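PDB 6LUM: succinate dehydrogenase subunit A from Mycolicibacterium smegmatis MC2 51, which probably serves as the FAD-carrying catalytic subunit of a membrane-bound succinate dehydrogenase, oxidising succinate to fumarate and passing the electrons on to its partner subunits. Local coordinates for residues Met51-Ala56 with Lys88-Ala93; Arg111-Arg116 with Ala132-Asp137; Gly447-Ala452 with Tyr489-Val494. All blocks are in the same frame, centred on the assembly; numbering follows the deposited sequence.

Interaction 1 of 3, residues Met51-Ala56 with Lys88-Ala93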
loop_
_atom_site.group_PDB
_atom_site.type_symbol
_atom_site.label_atom_id
_atom_site.label_comp_id
_atom_site.label_asym_id
_atom_site.label_seq_id
_atom_site.Cartn_x
_atom_site.Cartn_y
_atom_site.Cartn_z
ATOM N N MET D 51 16.599 -33.940 6.851
ATOM C CA MET D 51 17.458 -32.995 7.548
ATOM C C MET D 51 17.353 -33.302 9.032
ATOM O O MET D 51 16.264 -33.230 9.600
ATOM C CB MET D 51 17.023 -31.566 7.250
ATOM C CG MET D 51 17.635 -30.532 8.140
ATOM S SD MET D 51 17.148 -28.878 7.643
ATOM C CE MET D 51 15.534 -29.232 6.980
ATOM N N CYS D 52 18.460 -33.688 9.654
ATOM C CA CYS D 52 18.394 -34.237 11.002
ATOM C C CYS D 52 18.535 -33.147 12.051
ATOM O O CYS D 52 19.362 -32.246 11.923
ATOM C CB CYS D 52 19.468 -35.303 11.213
ATOM S SG CYS D 52 21.124 -34.676 11.508
ATOM N N ALA D 53 17.707 -33.234 13.085
ATOM C CA ALA D 53 17.764 -32.328 14.220
ATOM C C ALA D 53 17.101 -33.017 15.398
ATOM O O ALA D 53 16.209 -33.848 15.221
ATOM C CB ALA D 53 17.077 -30.996 13.924
ATOM N N ALA D 54 17.553 -32.671 16.601
ATOM C CA ALA D 54 17.023 -33.269 17.824
ATOM C C ALA D 54 15.853 -32.422 18.310
ATOM O O ALA D 54 15.968 -31.597 19.217
ATOM C CB ALA D 54 18.114 -33.391 18.876
ATOM N N LEU D 55 14.703 -32.629 17.674
ATOM C CA LEU D 55 13.477 -31.945 18.064
ATOM C C LEU D 55 12.673 -32.733 19.081
ATOM O O LEU D 55 11.999 -32.131 19.924
ATOM C CB LEU D 55 12.596 -31.682 16.841
ATOM C CG LEU D 55 13.050 -30.722 15.745
ATOM C CD1 LEU D 55 12.045 -30.738 14.618
ATOM C CD2 LEU D 55 13.211 -29.318 16.286
ATOM N N ALA D 56 12.720 -34.063 19.011
ATOM C CA ALA D 56 11.990 -34.941 19.921
ATOM C C ALA D 56 10.487 -34.648 19.876
ATOM O O ALA D 56 9.881 -34.164 20.832
ATOM C CB ALA D 56 12.537 -34.826 21.348
ATOM N N LYS D 88 23.261 -27.649 18.555
ATOM C CA LYS D 88 22.416 -26.795 19.371
ATOM C C LYS D 88 21.910 -25.577 18.615
ATOM O O LYS D 88 21.072 -24.848 19.153
ATOM C CB LYS D 88 23.149 -26.362 20.635
ATOM C CG LYS D 88 24.294 -25.419 20.412
ATOM C CD LYS D 88 25.001 -25.141 21.718
ATOM C CE LYS D 88 24.129 -24.297 22.627
ATOM N NZ LYS D 88 24.846 -23.897 23.867
ATOM N N GLU D 89 22.385 -25.330 17.396
ATOM C CA GLU D 89 21.701 -24.407 16.507
ATOM C C GLU D 89 20.869 -25.124 15.459
ATOM O O GLU D 89 20.062 -24.484 14.783
ATOM C CB GLU D 89 22.706 -23.485 15.818
ATOM C CG GLU D 89 23.528 -22.651 16.769
ATOM C CD GLU D 89 23.905 -21.307 16.184
ATOM O OE1 GLU D 89 23.402 -20.970 15.094
ATOM O OE2 GLU D 89 24.703 -20.583 16.813
ATOM N N ALA D 90 21.045 -26.435 15.321
ATOM C CA ALA D 90 20.307 -27.201 14.332
ATOM C C ALA D 90 18.839 -27.246 14.671
ATOM O O ALA D 90 17.979 -27.198 13.777
ATOM C CB ALA D 90 20.862 -28.614 14.266
ATOM N N ILE D 91 18.537 -27.378 15.958
ATOM C CA ILE D 91 17.122 -27.345 16.356
ATOM C C ILE D 91 16.429 -26.107 15.781
ATOM O O ILE D 91 15.415 -26.197 15.070
ATOM C CB ILE D 91 16.974 -27.409 17.885
ATOM C CG1 ILE D 91 17.335 -28.797 18.411
ATOM C CG2 ILE D 91 15.567 -27.054 18.277
ATOM C CD1 ILE D 91 18.767 -28.948 18.821
ATOM N N ASP D 92 16.990 -24.931 16.052
ATOM C CA ASP D 92 16.360 -23.691 15.619
ATOM C C ASP D 92 16.495 -23.483 14.116
ATOM O O ASP D 92 15.675 -22.786 13.518
ATOM C CB ASP D 92 16.963 -22.517 16.385
ATOM C CG ASP D 92 16.062 -21.298 16.400
ATOM O OD1 ASP D 92 15.328 -21.065 15.420
ATOM O OD2 ASP D 92 16.085 -20.565 17.411
ATOM N N ALA D 93 17.496 -24.094 13.479
ATOM C CA ALA D 93 17.581 -24.037 12.021
ATOM C C ALA D 93 16.381 -24.714 11.373
ATOM O O ALA D 93 15.732 -24.142 10.487
ATOM C CB ALA D 93 18.877 -24.685 11.545
#

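Interaction 2 of 3, residues Arg111-Arg116 with Ala132-Asp137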
loop_
_atom_site.group_PDB
_atom_site.type_symbol
_atom_site.label_atom_id
_atom_site.label_comp_id
_atom_site.label_asym_id
_atom_site.label_seq_id
_atom_site.Cartn_x
_atom_site.Cartn_y
_atom_site.Cartn_z
ATOM N N ARG D 111 2.645 -31.361 14.179
ATOM C CA ARG D 111 3.751 -30.435 14.388
ATOM C C ARG D 111 4.852 -30.586 13.339
ATOM O O ARG D 111 5.014 -29.698 12.500
ATOM C CB ARG D 111 4.324 -30.626 15.790
ATOM C CG ARG D 111 3.658 -29.774 16.858
ATOM C CD ARG D 111 3.825 -30.397 18.224
ATOM N NE ARG D 111 3.523 -31.823 18.186
ATOM C CZ ARG D 111 3.932 -32.699 19.094
ATOM N NH1 ARG D 111 4.669 -32.297 20.120
ATOM N NH2 ARG D 111 3.609 -33.979 18.974
ATOM N N ILE D 112 5.581 -31.709 13.356
ATOM C CA ILE D 112 6.526 -32.131 12.316
ATOM C C ILE D 112 6.776 -33.622 12.481
ATOM O O ILE D 112 7.102 -34.084 13.576
ATOM C CB ILE D 112 7.875 -31.383 12.355
ATOM C CG1 ILE D 112 7.795 -29.982 11.754
ATOM C CG2 ILE D 112 8.930 -32.165 11.618
ATOM C CD1 ILE D 112 9.007 -29.137 12.021
ATOM N N ASP D 113 6.681 -34.375 11.399
ATOM C CA ASP D 113 6.951 -35.799 11.457
ATOM C C ASP D 113 8.433 -36.049 11.245
ATOM O O ASP D 113 9.106 -35.316 10.520
ATOM C CB ASP D 113 6.138 -36.547 10.405
ATOM C CG ASP D 113 6.235 -38.045 10.553
ATOM O OD1 ASP D 113 6.676 -38.505 11.622
ATOM O OD2 ASP D 113 5.873 -38.764 9.602
ATOM N N GLN D 114 8.942 -37.091 11.893
ATOM C CA GLN D 114 10.346 -37.451 11.810
ATOM C C GLN D 114 10.470 -38.930 11.496
ATOM O O GLN D 114 9.528 -39.702 11.678
ATOM C CB GLN D 114 11.075 -37.130 13.107
ATOM C CG GLN D 114 10.707 -35.794 13.668
ATOM C CD GLN D 114 11.791 -35.224 14.524
ATOM O OE1 GLN D 114 12.736 -35.918 14.885
ATOM N NE2 GLN D 114 11.673 -33.951 14.854
ATOM N N ARG D 115 11.642 -39.324 11.013
ATOM C CA ARG D 115 11.874 -40.716 10.667
ATOM C C ARG D 115 13.312 -41.091 10.978
ATOM O O ARG D 115 14.177 -40.231 11.163
ATOM C CB ARG D 115 11.568 -40.989 9.195
ATOM C CG ARG D 115 12.597 -40.432 8.249
ATOM C CD ARG D 115 12.086 -40.428 6.822
ATOM N NE ARG D 115 13.142 -40.086 5.875
ATOM C CZ ARG D 115 12.926 -39.693 4.626
ATOM N NH1 ARG D 115 11.689 -39.589 4.165
ATOM N NH2 ARG D 115 13.948 -39.405 3.838
ATOM N N ARG D 116 13.550 -42.398 11.037
ATOM C CA ARG D 116 14.865 -42.922 11.366
ATOM C C ARG D 116 15.745 -42.960 10.129
ATOM O O ARG D 116 15.261 -43.071 9.001
ATOM C CB ARG D 116 14.758 -44.322 11.965
ATOM C CG ARG D 116 14.192 -45.351 11.016
ATOM C CD ARG D 116 14.171 -46.722 11.651
ATOM N NE ARG D 116 13.886 -46.651 13.079
ATOM C CZ ARG D 116 13.734 -47.714 13.863
ATOM N NH1 ARG D 116 13.841 -48.934 13.358
ATOM N NH2 ARG D 116 13.478 -47.555 15.156
ATOM N N ALA D 132 15.485 -37.631 11.692
ATOM C CA ALA D 132 15.512 -36.887 10.437
ATOM C C ALA D 132 14.138 -36.339 10.087
ATOM O O ALA D 132 13.188 -37.104 9.905
ATOM C CB ALA D 132 16.022 -37.782 9.315
ATOM N N CYS D 133 14.029 -35.015 10.012
ATOM C CA CYS D 133 12.870 -34.386 9.413
ATOM C C CYS D 133 12.907 -34.584 7.902
ATOM O O CYS D 133 13.929 -34.946 7.320
ATOM C CB CYS D 133 12.848 -32.898 9.733
ATOM S SG CYS D 133 12.799 -32.519 11.470
ATOM N N TYR D 134 11.779 -34.327 7.257
ATOM C CA TYR D 134 11.709 -34.478 5.811
ATOM C C TYR D 134 10.453 -33.779 5.327
ATOM O O TYR D 134 9.591 -33.387 6.116
ATOM C CB TYR D 134 11.727 -35.948 5.386
ATOM C CG TYR D 134 10.561 -36.772 5.869
ATOM C CD1 TYR D 134 10.382 -37.039 7.212
ATOM C CD2 TYR D 134 9.650 -37.301 4.976
ATOM C CE1 TYR D 134 9.321 -37.790 7.650
ATOM C CE2 TYR D 134 8.589 -38.059 5.407
ATOM C CZ TYR D 134 8.429 -38.299 6.744
ATOM O OH TYR D 134 7.368 -39.056 7.173
ATOM N N ALA D 135 10.376 -33.602 4.015
ATOM C CA ALA D 135 9.219 -33.018 3.360
ATOM C C ALA D 135 8.515 -33.992 2.442
ATOM O O ALA D 135 7.288 -33.993 2.367
ATOM C CB ALA D 135 9.632 -31.784 2.559
ATOM N N ALA D 136 9.275 -34.802 1.728
ATOM C CA ALA D 136 8.750 -35.793 0.808
ATOM C C ALA D 136 9.928 -36.642 0.385
ATOM O O ALA D 136 10.933 -36.708 1.093
ATOM C CB ALA D 136 8.065 -35.151 -0.392
ATOM N N ASP D 137 9.806 -37.324 -0.741
ATOM C CA ASP D 137 10.999 -37.816 -1.413
ATOM C C ASP D 137 11.872 -36.671 -1.927
ATOM O O ASP D 137 12.870 -36.917 -2.603
ATOM C CB ASP D 137 10.612 -38.729 -2.571
ATOM C CG ASP D 137 11.715 -39.687 -2.938
ATOM O OD1 ASP D 137 12.358 -40.225 -2.013
ATOM O OD2 ASP D 137 11.940 -39.904 -4.146
#

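Interaction 3 of 3, residues Gly447-Ala452 with Tyr489-Val494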
loop_
_atom_site.group_PDB
_atom_site.type_symbol
_atom_site.label_atom_id
_atom_site.label_comp_id
_atom_site.label_asym_id
_atom_site.label_seq_id
_atom_site.Cartn_x
_atom_site.Cartn_y
_atom_site.Cartn_z
ATOM N N GLY D 447 45.601 -24.474 -30.742
ATOM C CA GLY D 447 46.445 -25.591 -30.380
ATOM C C GLY D 447 46.017 -26.863 -31.081
ATOM O O GLY D 447 45.424 -26.842 -32.161
ATOM N N ASN D 448 46.320 -27.994 -30.448
ATOM C CA ASN D 448 46.044 -29.289 -31.057
ATOM C C ASN D 448 45.541 -30.323 -30.055
ATOM O O ASN D 448 45.685 -31.524 -30.297
ATOM C CB ASN D 448 47.289 -29.816 -31.777
ATOM C CG ASN D 448 48.489 -29.949 -30.857
ATOM O OD1 ASN D 448 48.394 -29.719 -29.656
ATOM N ND2 ASN D 448 49.626 -30.327 -31.422
ATOM N N GLU D 449 44.959 -29.891 -28.942
ATOM C CA GLU D 449 44.406 -30.795 -27.946
ATOM C C GLU D 449 42.915 -30.540 -27.796
ATOM O O GLU D 449 42.409 -29.476 -28.156
ATOM C CB GLU D 449 45.098 -30.628 -26.593
ATOM C CG GLU D 449 46.595 -30.760 -26.650
ATOM C CD GLU D 449 47.049 -32.191 -26.683
ATOM O OE1 GLU D 449 46.211 -33.082 -26.442
ATOM O OE2 GLU D 449 48.245 -32.430 -26.945
ATOM N N ARG D 450 42.209 -31.527 -27.258
ATOM C CA ARG D 450 40.772 -31.438 -27.071
ATOM C C ARG D 450 40.448 -31.419 -25.586
ATOM O O ARG D 450 40.888 -32.298 -24.839
ATOM C CB ARG D 450 40.056 -32.600 -27.754
ATOM C CG ARG D 450 38.629 -32.280 -28.139
ATOM C CD ARG D 450 37.872 -33.518 -28.547
ATOM N NE ARG D 450 38.100 -33.855 -29.944
ATOM C CZ ARG D 450 38.578 -35.019 -30.358
ATOM N NH1 ARG D 450 38.753 -35.244 -31.648
ATOM N NH2 ARG D 450 38.882 -35.960 -29.480
ATOM N N VAL D 451 39.676 -30.415 -25.167
ATOM C CA VAL D 451 39.326 -30.281 -23.760
ATOM C C VAL D 451 38.593 -31.518 -23.273
ATOM O O VAL D 451 38.828 -31.996 -22.159
ATOM C CB VAL D 451 38.489 -29.014 -23.540
ATOM C CG1 VAL D 451 37.886 -29.023 -22.168
ATOM C CG2 VAL D 451 39.342 -27.801 -23.726
ATOM N N ALA D 452 37.691 -32.054 -24.090
ATOM C CA ALA D 452 36.960 -33.249 -23.691
ATOM C C ALA D 452 37.898 -34.426 -23.496
ATOM O O ALA D 452 37.708 -35.230 -22.582
ATOM C CB ALA D 452 35.895 -33.579 -24.726
ATOM N N TYR D 489 47.275 -29.381 -21.136
ATOM C CA TYR D 489 46.322 -28.286 -21.023
ATOM C C TYR D 489 46.908 -26.967 -21.491
ATOM O O TYR D 489 46.155 -26.050 -21.823
ATOM C CB TYR D 489 45.850 -28.166 -19.574
ATOM C CG TYR D 489 44.892 -27.038 -19.288
ATOM C CD1 TYR D 489 43.534 -27.199 -19.461
ATOM C CD2 TYR D 489 45.344 -25.825 -18.820
ATOM C CE1 TYR D 489 42.660 -26.181 -19.194
ATOM C CE2 TYR D 489 44.476 -24.802 -18.552
ATOM C CZ TYR D 489 43.136 -24.988 -18.739
ATOM O OH TYR D 489 42.267 -23.966 -18.470
ATOM N N SER D 490 48.233 -26.858 -21.540
ATOM C CA SER D 490 48.880 -25.628 -21.972
ATOM C C SER D 490 48.516 -25.242 -23.396
ATOM O O SER D 490 48.669 -24.075 -23.769
ATOM C CB SER D 490 50.392 -25.781 -21.857
ATOM O OG SER D 490 51.053 -24.646 -22.372
ATOM N N ARG D 491 48.046 -26.191 -24.201
ATOM C CA ARG D 491 47.737 -25.959 -25.607
ATOM C C ARG D 491 46.390 -26.602 -25.939
ATOM O O ARG D 491 46.318 -27.738 -26.400
ATOM C CB ARG D 491 48.863 -26.493 -26.467
ATOM C CG ARG D 491 49.238 -27.923 -26.172
ATOM C CD ARG D 491 50.413 -28.354 -26.995
ATOM N NE ARG D 491 50.590 -29.796 -26.945
ATOM C CZ ARG D 491 51.346 -30.423 -26.056
ATOM N NH1 ARG D 491 52.005 -29.727 -25.143
ATOM N NH2 ARG D 491 51.449 -31.742 -26.085
ATOM N N ILE D 492 45.312 -25.855 -25.733
ATOM C CA ILE D 492 43.982 -26.355 -26.054
ATOM C C ILE D 492 43.331 -25.417 -27.052
ATOM O O ILE D 492 43.863 -24.347 -27.356
ATOM C CB ILE D 492 43.102 -26.501 -24.801
ATOM C CG1 ILE D 492 43.178 -25.233 -23.959
ATOM C CG2 ILE D 492 43.495 -27.724 -23.996
ATOM C CD1 ILE D 492 42.100 -25.135 -22.943
ATOM N N THR D 493 42.165 -25.806 -27.553
ATOM C CA THR D 493 41.451 -25.026 -28.549
ATOM C C THR D 493 40.043 -24.745 -28.064
ATOM O O THR D 493 39.281 -25.672 -27.782
ATOM C CB THR D 493 41.390 -25.760 -29.889
ATOM O OG1 THR D 493 40.750 -27.026 -29.707
ATOM C CG2 THR D 493 42.771 -25.981 -30.435
ATOM N N VAL D 494 39.711 -23.472 -27.958
ATOM C CA VAL D 494 38.326 -23.042 -27.849
ATOM C C VAL D 494 37.830 -22.748 -29.253
ATOM O O VAL D 494 38.293 -21.799 -29.895
ATOM C CB VAL D 494 38.204 -21.807 -26.946
ATOM C CG1 VAL D 494 36.765 -21.439 -26.767
ATOM C CG2 VAL D 494 38.839 -22.081 -25.608
#

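Interaction 1 of 3, residues Met51-Ala56 with Lys88-Ala93
Ile91 does most of the touching here, meeting both Leu55 and Ala54 from one side of its helix, while Ala90 beside it meets Ala53. Leu55 and Ile91 lie flank to flank, pointing opposite ways, with Leu55 CD2 3.8 Å from Ile91 CG2. That methyl of Ile91 stands anti to its backbone N, whereas CG1 is anti to the carbonyl carbon (chi1 -71°), which lets the two branches serve different partners. The Ile91 CD1 end reaches the methyl of Ala54, with Ala54 CB and Ile91 CD1 4.5 Å apart. Ala53 turns its CB toward the helix and lies 4.5 Å from Ala90 CB, one methyl facing another.

The chain 51-56 starts as a short strand at 51-52 and then kinks: Ala54 is the centre of an inverse gamma turn, closed by a weak bond of 3.1 Å from Leu55 N to Ala53 O. The contact is therefore strand-end and turn packed on the flank of helix 80-100, within the FAD-binding domain. Next along this helix, Val94 and Leu97 take the side chain of Met51, and Leu95 takes that of Leu55.

Carbon also meets oxygen across the contact. Ala54 O lies close to Ile91 CG1 and CD1, and Ala53 CB is 3.9 Å from Ala90 O. That carbonyl belongs to the helix backbone, whose regular bonding appears in Ala93 N to Glu89 O at 2.9 Å.

Glu89, which takes no part in the contact, forms a salt bridge through OE2 with Arg410 on helix 399-421. Both segments also reach that helix by packing, Met51 at Asn405 and Ala90 at Leu402.

Interaction 2 of 3, residues Arg111-Arg116 with Ala132-Asp137
Arg115 lays its side chain across Tyr134, and this is the close-packed half of the contact. Arg115 CD sits over one ring face, 3.9 Å from the centroid of the Tyr134 ring, a CH-pi contact. Farther out the guanidinium makes an off-centre cation-pi contact, Arg115 CZ lying 4.4 Å from the same centroid, with the two planes 34° apart. The Tyr134 hydroxyl donates to Asp113 OD2 at 2.9 Å, meeting it from above the carboxylate plane.

In the backbone, Arg115 and Ala132 form an antiparallel hydrogen-bonded pair: Arg115 N to Ala132 O is 2.9 Å and Ala132 N to Arg115 O 3.0 Å. Their strands, 114-115 and 132-133, are weakly bonded neighbours in a small three-stranded antiparallel sheet of the FAD-binding domain, with 132-133 in the middle. Ile112 CG2 packs on Cys133 SG.

Toward 135-137 the contact thins out. Ala136 is barely involved, and exposed Asp137 keeps its OD1 6.1 Å from Arg115 NH2, too far for a salt bridge.

Chemically, Tyr134 is held twice, its hydroxyl by a carboxylate and its ring by a cation, which should limit its rotation; the ring face in turn probably helps position the Arg115 side chain, about 7 Å from the bound FAD.

Interaction 3 of 3, residues Gly447-Ala452 with Tyr489-Val494
Gly447 and Glu449 run past Arg491 and Ile492 with their backbones close together, the CA atoms of Gly447 and Arg491 5.0 Å apart and those of Glu449 and Ile492 4.8 Å apart. From CA 447 to 451 and from CA 491 to 493 the directions differ by 74°, so this is a crossing of two loops and not strand pairing. The segment 447-452 then enters helix 451-465, with Arg450 at the N-cap position.

Among the side chains, Thr493 points toward the other segment and divides its two branches. Its OG1 donates a weak hydrogen bond, 3.3 Å long, to Glu449 O, while its CG2 rests against the backbone of Gly447. Glu449 bends at chi2 (-80°), its CB and CG lying against Arg491 O and its carboxylate turned to the arginine. There Glu449 OE2 and Arg491 NH2 form a salt bridge of 3.4 Å, the carboxylate and guanidinium planes 65° apart. Asn448 OD1 comes to the edge of the same guanidinium, in its plane, at 3.5 Å from Arg491 NE. An alanine at Arg491 would probably leave the Glu449 carboxylate without this salt-bridge partner and Asn448 OD1 without its neighbouring guanidinium, opening a gap beside Glu449 CG. On the apolar side Val451 CG2 packs on Ile492 CD1 at 3.9 Å.

Buried Ile492 carries that packing inward, touching Ile454 of helix 451-465, Ile442 of helix 433-443 and Ala508 of helix 503-527, while Val451 reaches Leu511 of the last. Arg450 and Ala452 also pack on Trp65 of subunit B, a neighbouring chain. The contact thus joins the start of helix 451-465 to the loop between helices 472-488 and 503-527, with helix 433-443 alongside.

How the interactions relate
From the N terminus, interaction 1 closes first, bringing 88-93 of helix 80-100 back to the chain just after strand 51-52. Interaction 2 follows, closing a shorter loop from strand 114-115 to strand 132-133. The three loops come in series, none nested or crossed. Interactions 1 and 2 nonetheless adjoin: strand 132-133 lies between 51-52 and 114-115 in one antiparallel sheet, and a probable hydrogen bond joins Met51 O to Cys133 N. Together they tie that small sheet to helix 80-100. Interaction 3 closes last, on the opposite side of the chain's centre, about 49 Å from either in centres, and joins parts of the C-terminal helical region.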